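Local coordinates for outer membrane protein TP0453 (Treponema pallidum, PDB 3K8G) that associates with the outer membrane as a lipoprotein, alters membrane permeability at acidic pH and might take part in ligand transport, at residues A[199-213]-A[231-245]. Sequence-based numbering, arbitrary orientation.
Sequences EYLYTLSLQLGNAKI and VEGDRLIIEDGTISA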
loop_
_atom_site.group_PDB
_atom_site.type_symbol
_atom_site.label_atom_id
_atom_site.label_comp_id
_atom_site.label_asym_id
_atom_site.label_seq_id
_atom_site.Cartn_x
_atom_site.Cartn_y
_atom_site.Cartn_z
ATOM N N GLU A 199 7.083 16.405 -3.897
ATOM C CA GLU A 199 7.508 15.655 -2.710
ATOM C C GLU A 199 6.348 15.329 -1.796
ATOM O O GLU A 199 5.208 15.711 -2.081
ATOM C CB GLU A 199 8.579 16.418 -1.950
ATOM C CG GLU A 199 8.102 17.699 -1.306
ATOM C CD GLU A 199 9.260 18.573 -0.870
ATOM O OE1 GLU A 199 9.074 19.384 0.062
ATOM O OE2 GLU A 199 10.355 18.442 -1.461
ATOM N N TYR A 200 6.656 14.608 -0.704
ATOM C CA TYR A 200 5.679 14.239 0.311
ATOM C C TYR A 200 6.114 14.757 1.663
ATOM O O TYR A 200 7.272 14.616 2.021
ATOM C CB TYR A 200 5.466 12.686 0.327
ATOM C CG TYR A 200 4.462 12.284 -0.723
ATOM C CD1 TYR A 200 4.825 12.184 -2.057
ATOM C CD2 TYR A 200 3.119 12.098 -0.391
ATOM C CE1 TYR A 200 3.877 11.846 -3.049
ATOM C CE2 TYR A 200 2.164 11.773 -1.376
ATOM C CZ TYR A 200 2.555 11.634 -2.686
ATOM O OH TYR A 200 1.587 11.323 -3.633
ATOM N N LEU A 201 5.192 15.387 2.396
ATOM C CA LEU A 201 5.387 15.739 3.794
ATOM C C LEU A 201 4.883 14.555 4.625
ATOM O O LEU A 201 3.862 13.966 4.261
ATOM C CB LEU A 201 4.485 16.919 4.155
ATOM C CG LEU A 201 5.085 18.318 4.269
ATOM C CD1 LEU A 201 3.981 19.335 4.042
ATOM C CD2 LEU A 201 5.761 18.533 5.631
ATOM N N TYR A 202 5.550 14.213 5.720
ATOM C CA TYR A 202 5.042 13.048 6.500
ATOM C C TYR A 202 5.135 13.191 7.999
ATOM O O TYR A 202 5.886 14.039 8.513
ATOM C CB TYR A 202 5.696 11.731 6.046
ATOM C CG TYR A 202 7.172 11.669 6.277
ATOM C CD1 TYR A 202 8.058 11.966 5.241
ATOM C CD2 TYR A 202 7.693 11.322 7.525
ATOM C CE1 TYR A 202 9.423 11.925 5.436
ATOM C CE2 TYR A 202 9.063 11.289 7.732
ATOM C CZ TYR A 202 9.911 11.580 6.674
ATOM O OH TYR A 202 11.262 11.535 6.860
ATOM N N THR A 203 4.345 12.362 8.701
ATOM C CA THR A 203 4.482 12.195 10.134
ATOM C C THR A 203 4.569 10.704 10.302
ATOM O O THR A 203 3.873 9.947 9.604
ATOM C CB THR A 203 3.223 12.609 10.947
ATOM O OG1 THR A 203 2.779 13.899 10.559
ATOM C CG2 THR A 203 3.545 12.661 12.434
ATOM N N LEU A 204 5.375 10.284 11.258
ATOM C CA LEU A 204 5.435 8.863 11.589
ATOM C C LEU A 204 5.571 8.677 13.085
ATOM O O LEU A 204 5.999 9.594 13.830
ATOM C CB LEU A 204 6.546 8.142 10.810
ATOM C CG LEU A 204 8.027 8.473 11.080
ATOM C CD1 LEU A 204 8.582 7.713 12.321
ATOM C CD2 LEU A 204 8.881 8.127 9.863
ATOM N N SER A 205 5.163 7.491 13.522
ATOM C CA SER A 205 5.378 7.065 14.860
ATOM C C SER A 205 6.097 5.724 14.758
ATOM O O SER A 205 5.722 4.869 13.942
ATOM C CB SER A 205 4.022 6.920 15.540
ATOM O OG SER A 205 4.180 6.510 16.878
ATOM N N LEU A 206 7.112 5.526 15.588
ATOM C CA LEU A 206 7.894 4.306 15.554
ATOM C C LEU A 206 7.970 3.757 16.977
ATOM O O LEU A 206 8.345 4.483 17.918
ATOM C CB LEU A 206 9.299 4.587 14.982
ATOM C CG LEU A 206 10.385 3.507 15.028
ATOM C CD1 LEU A 206 10.034 2.332 14.097
ATOM C CD2 LEU A 206 11.711 4.162 14.582
ATOM N N GLN A 207 7.615 2.484 17.127
ATOM C CA GLN A 207 7.602 1.839 18.420
ATOM C C GLN A 207 9.057 1.576 18.825
ATOM O O GLN A 207 9.841 0.991 18.059
ATOM C CB GLN A 207 6.750 0.536 18.337
ATOM C CG GLN A 207 6.243 0.027 19.691
ATOM C CD GLN A 207 5.076 0.857 20.271
ATOM O OE1 GLN A 207 4.050 1.083 19.615
ATOM N NE2 GLN A 207 5.235 1.295 21.501
ATOM N N LEU A 208 9.440 2.080 19.994
ATOM C CA LEU A 208 10.823 1.971 20.462
ATOM C C LEU A 208 11.046 0.794 21.431
ATOM O O LEU A 208 12.187 0.380 21.651
ATOM C CB LEU A 208 11.262 3.262 21.162
ATOM C CG LEU A 208 11.314 4.571 20.349
ATOM C CD1 LEU A 208 11.547 5.775 21.268
ATOM C CD2 LEU A 208 12.383 4.529 19.251
ATOM N N GLY A 209 9.968 0.279 22.011
ATOM C CA GLY A 209 10.081 -0.738 23.070
ATOM C C GLY A 209 10.568 -0.164 24.392
ATOM O O GLY A 209 10.075 0.870 24.837
ATOM N N ASN A 210 11.524 -0.841 25.035
ATOM C CA ASN A 210 12.124 -0.337 26.281
ATOM C C ASN A 210 13.419 0.440 26.025
ATOM O O ASN A 210 13.979 1.075 26.926
ATOM C CB ASN A 210 12.331 -1.474 27.306
ATOM C CG ASN A 210 11.014 -2.006 27.860
ATOM O OD1 ASN A 210 10.786 -3.224 27.901
ATOM N ND2 ASN A 210 10.135 -1.096 28.284
ATOM N N ALA A 211 13.875 0.392 24.778
ATOM C CA ALA A 211 15.062 1.137 24.333
ATOM C C ALA A 211 14.882 2.644 24.506
ATOM O O ALA A 211 13.868 3.197 24.093
ATOM C CB ALA A 211 15.359 0.812 22.851
ATOM N N LYS A 212 15.861 3.298 25.129
ATOM C CA LYS A 212 15.882 4.762 25.184
ATOM C C LYS A 212 16.609 5.370 23.992
ATOM O O LYS A 212 17.571 4.804 23.469
ATOM C CB LYS A 212 16.487 5.265 26.499
ATOM C CG LYS A 212 15.465 5.882 27.459
ATOM C CD LYS A 212 14.377 4.888 27.852
ATOM C CE LYS A 212 13.164 5.589 28.438
ATOM N NZ LYS A 212 12.005 4.651 28.532
ATOM N N ILE A 213 16.117 6.516 23.543
ATOM C CA ILE A 213 16.856 7.321 22.587
ATOM C C ILE A 213 17.220 8.648 23.268
ATOM O O ILE A 213 16.343 9.405 23.705
ATOM C CB ILE A 213 16.111 7.452 21.214
ATOM C CG1 ILE A 213 16.941 8.256 20.204
ATOM C CG2 ILE A 213 14.692 8.016 21.383
ATOM C CD1 ILE A 213 16.552 8.020 18.762
ATOM N N VAL A 231 9.786 12.213 21.673
ATOM C CA VAL A 231 9.408 10.903 22.192
ATOM C C VAL A 231 8.136 11.070 23.018
ATOM O O VAL A 231 7.984 12.069 23.734
ATOM C CB VAL A 231 10.560 10.266 23.018
ATOM C CG1 VAL A 231 10.135 8.928 23.652
ATOM C CG2 VAL A 231 11.764 10.044 22.124
ATOM N N GLU A 232 7.213 10.126 22.866
ATOM C CA GLU A 232 5.978 10.079 23.643
ATOM C C GLU A 232 5.815 8.648 24.141
ATOM O O GLU A 232 5.604 7.733 23.341
ATOM C CB GLU A 232 4.760 10.433 22.779
ATOM C CG GLU A 232 4.694 11.879 22.242
ATOM C CD GLU A 232 3.304 12.224 21.693
ATOM O OE1 GLU A 232 3.198 13.067 20.778
ATOM O OE2 GLU A 232 2.308 11.646 22.174
ATOM N N GLY A 233 5.911 8.446 25.452
ATOM C CA GLY A 233 5.897 7.090 26.005
ATOM C C GLY A 233 6.979 6.269 25.331
ATOM O O GLY A 233 8.148 6.650 25.335
ATOM N N ASP A 234 6.580 5.170 24.696
ATOM C CA ASP A 234 7.526 4.289 24.012
ATOM C C ASP A 234 7.554 4.491 22.479
ATOM O O ASP A 234 7.963 3.595 21.729
ATOM C CB ASP A 234 7.221 2.824 24.381
ATOM C CG ASP A 234 7.709 2.454 25.795
ATOM O OD1 ASP A 234 8.369 3.289 26.464
ATOM O OD2 ASP A 234 7.436 1.315 26.233
ATOM N N ARG A 235 7.159 5.684 22.025
ATOM C CA ARG A 235 7.080 5.968 20.594
ATOM C C ARG A 235 7.866 7.207 20.179
ATOM O O ARG A 235 7.706 8.290 20.774
ATOM C CB ARG A 235 5.629 6.167 20.166
ATOM C CG ARG A 235 4.759 4.921 20.230
ATOM C CD ARG A 235 3.360 5.262 19.732
ATOM N NE ARG A 235 2.798 6.425 20.425
ATOM C CZ ARG A 235 2.097 7.411 19.850
ATOM N NH1 ARG A 235 1.870 7.424 18.532
ATOM N NH2 ARG A 235 1.648 8.412 20.603
ATOM N N LEU A 236 8.698 7.036 19.154
ATOM C CA LEU A 236 9.392 8.137 18.514
ATOM C C LEU A 236 8.477 8.752 17.472
ATOM O O LEU A 236 8.011 8.057 16.567
ATOM C CB LEU A 236 10.663 7.621 17.849
ATOM C CG LEU A 236 11.553 8.720 17.241
ATOM C CD1 LEU A 236 12.204 9.536 18.367
ATOM C CD2 LEU A 236 12.598 8.113 16.307
ATOM N N ILE A 237 8.240 10.059 17.586
ATOM C CA ILE A 237 7.387 10.789 16.652
ATOM C C ILE A 237 8.231 11.743 15.836
ATOM O O ILE A 237 8.984 12.547 16.390
ATOM C CB ILE A 237 6.307 11.596 17.393
ATOM C CG1 ILE A 237 5.635 10.741 18.481
ATOM C CG2 ILE A 237 5.315 12.266 16.395
ATOM C CD1 ILE A 237 4.666 9.711 17.959
ATOM N N ILE A 238 8.119 11.628 14.521
ATOM C CA ILE A 238 8.773 12.511 13.588
ATOM C C ILE A 238 7.674 13.223 12.839
ATOM O O ILE A 238 6.802 12.583 12.237
ATOM C CB ILE A 238 9.685 11.743 12.618
ATOM C CG1 ILE A 238 10.723 10.931 13.425
ATOM C CG2 ILE A 238 10.353 12.723 11.625
ATOM C CD1 ILE A 238 11.674 10.098 12.598
ATOM N N GLU A 239 7.667 14.554 12.896
ATOM C CA GLU A 239 6.717 15.281 12.064
ATOM C C GLU A 239 7.365 16.304 11.148
ATOM O O GLU A 239 8.388 16.916 11.479
ATOM C CB GLU A 239 5.596 15.887 12.912
ATOM C CG GLU A 239 6.040 16.332 14.300
ATOM C CD GLU A 239 4.905 16.350 15.321
ATOM O OE1 GLU A 239 3.716 16.374 14.922
ATOM O OE2 GLU A 239 5.203 16.321 16.534
ATOM N N ASP A 240 6.749 16.457 9.986
ATOM C CA ASP A 240 7.140 17.430 8.988
ATOM C C ASP A 240 8.421 16.997 8.294
ATOM O O ASP A 240 9.188 17.829 7.857
ATOM C CB ASP A 240 7.277 18.831 9.598
ATOM C CG ASP A 240 6.038 19.261 10.363
ATOM O OD1 ASP A 240 6.184 19.749 11.519
ATOM O OD2 ASP A 240 4.921 19.110 9.810
ATOM N N GLY A 241 8.641 15.686 8.195
ATOM C CA GLY A 241 9.722 15.169 7.360
ATOM C C GLY A 241 9.328 15.344 5.909
ATOM O O GLY A 241 8.135 15.502 5.604
ATOM N N THR A 242 10.314 15.340 5.012
ATOM C CA THR A 242 10.047 15.375 3.569
ATOM C C THR A 242 10.818 14.287 2.823
ATOM O O THR A 242 11.920 13.931 3.203
ATOM C CB THR A 242 10.421 16.727 2.948
ATOM O OG1 THR A 242 11.783 17.024 3.281
ATOM C CG2 THR A 242 9.501 17.840 3.493
ATOM N N ILE A 243 10.227 13.770 1.760
ATOM C CA ILE A 243 10.850 12.803 0.866
ATOM C C ILE A 243 10.269 13.075 -0.513
ATOM O O ILE A 243 9.070 13.373 -0.628
ATOM C CB ILE A 243 10.532 11.328 1.314
ATOM C CG1 ILE A 243 11.203 10.292 0.392
ATOM C CG2 ILE A 243 9.009 11.094 1.420
ATOM C CD1 ILE A 243 11.126 8.853 0.921
ATOM N N SER A 244 11.091 12.994 -1.563
ATOM C CA SER A 244 10.575 13.251 -2.912
ATOM C C SER A 244 9.636 12.119 -3.293
ATOM O O SER A 244 9.786 10.990 -2.783
ATOM C CB SER A 244 11.705 13.372 -3.940
ATOM O OG SER A 244 12.302 12.106 -4.182
ATOM N N ALA A 245 8.673 12.411 -4.172
ATOM C CA ALA A 245 7.750 11.409 -4.678
ATOM C C ALA A 245 8.516 10.290 -5.367
ATOM O O ALA A 245 8.165 9.123 -5.238
ATOM C CB ALA A 245 6.745 12.035 -5.641
#
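Tyr-202 lays its ring over Gly-241, whose CA sits 3.8 Å from the ring centroid, a CH-pi contact over one face. With chi1 at 64°, CG of the tyrosine stands between backbone N and carbonyl carbon, which swings the ring across to the neighbouring strand, flat against the glycine backbone (CE1 to Gly-241 C 3.5 Å). Here Asp-240 and Gly-241 both face Tyr-202, a G1 beta bulge that shifts the antiparallel register by one. Tyr-202 N donates to Gly-241 O; Gly-241 N donates a hydrogen bond to Tyr-202 O, which also takes a weak one from Asp-240 N. On the same face as the ring, Leu-204 and Ile-238 lie side by side, CD1 to CD1 3.9 Å. Helix 169-176 covers Leu-204 and Ile-243, while Leu-225 of helix 215-225 meets Tyr-202 and Ile-238. On the other face Ser-205 OG takes a bent hydrogen bond from Arg-235 NH1 (3.0 Å, 130°), the hydroxyl oxygen well out of the guanidinium plane, while Ile-237 CD1 lies 3.6 Å above that plane. Past the strand end, Leu-208 leans CD2 on Leu-236 CB, 3.8 Å away, and its N donates a hydrogen bond to Asp-234 O. The chemistry is thus two-sided, an apolar face turned to helices 169-176 and 215-225, both probably amphipathic, and a mixed one behind, consistent with a wall of the U-shaped half-barrel.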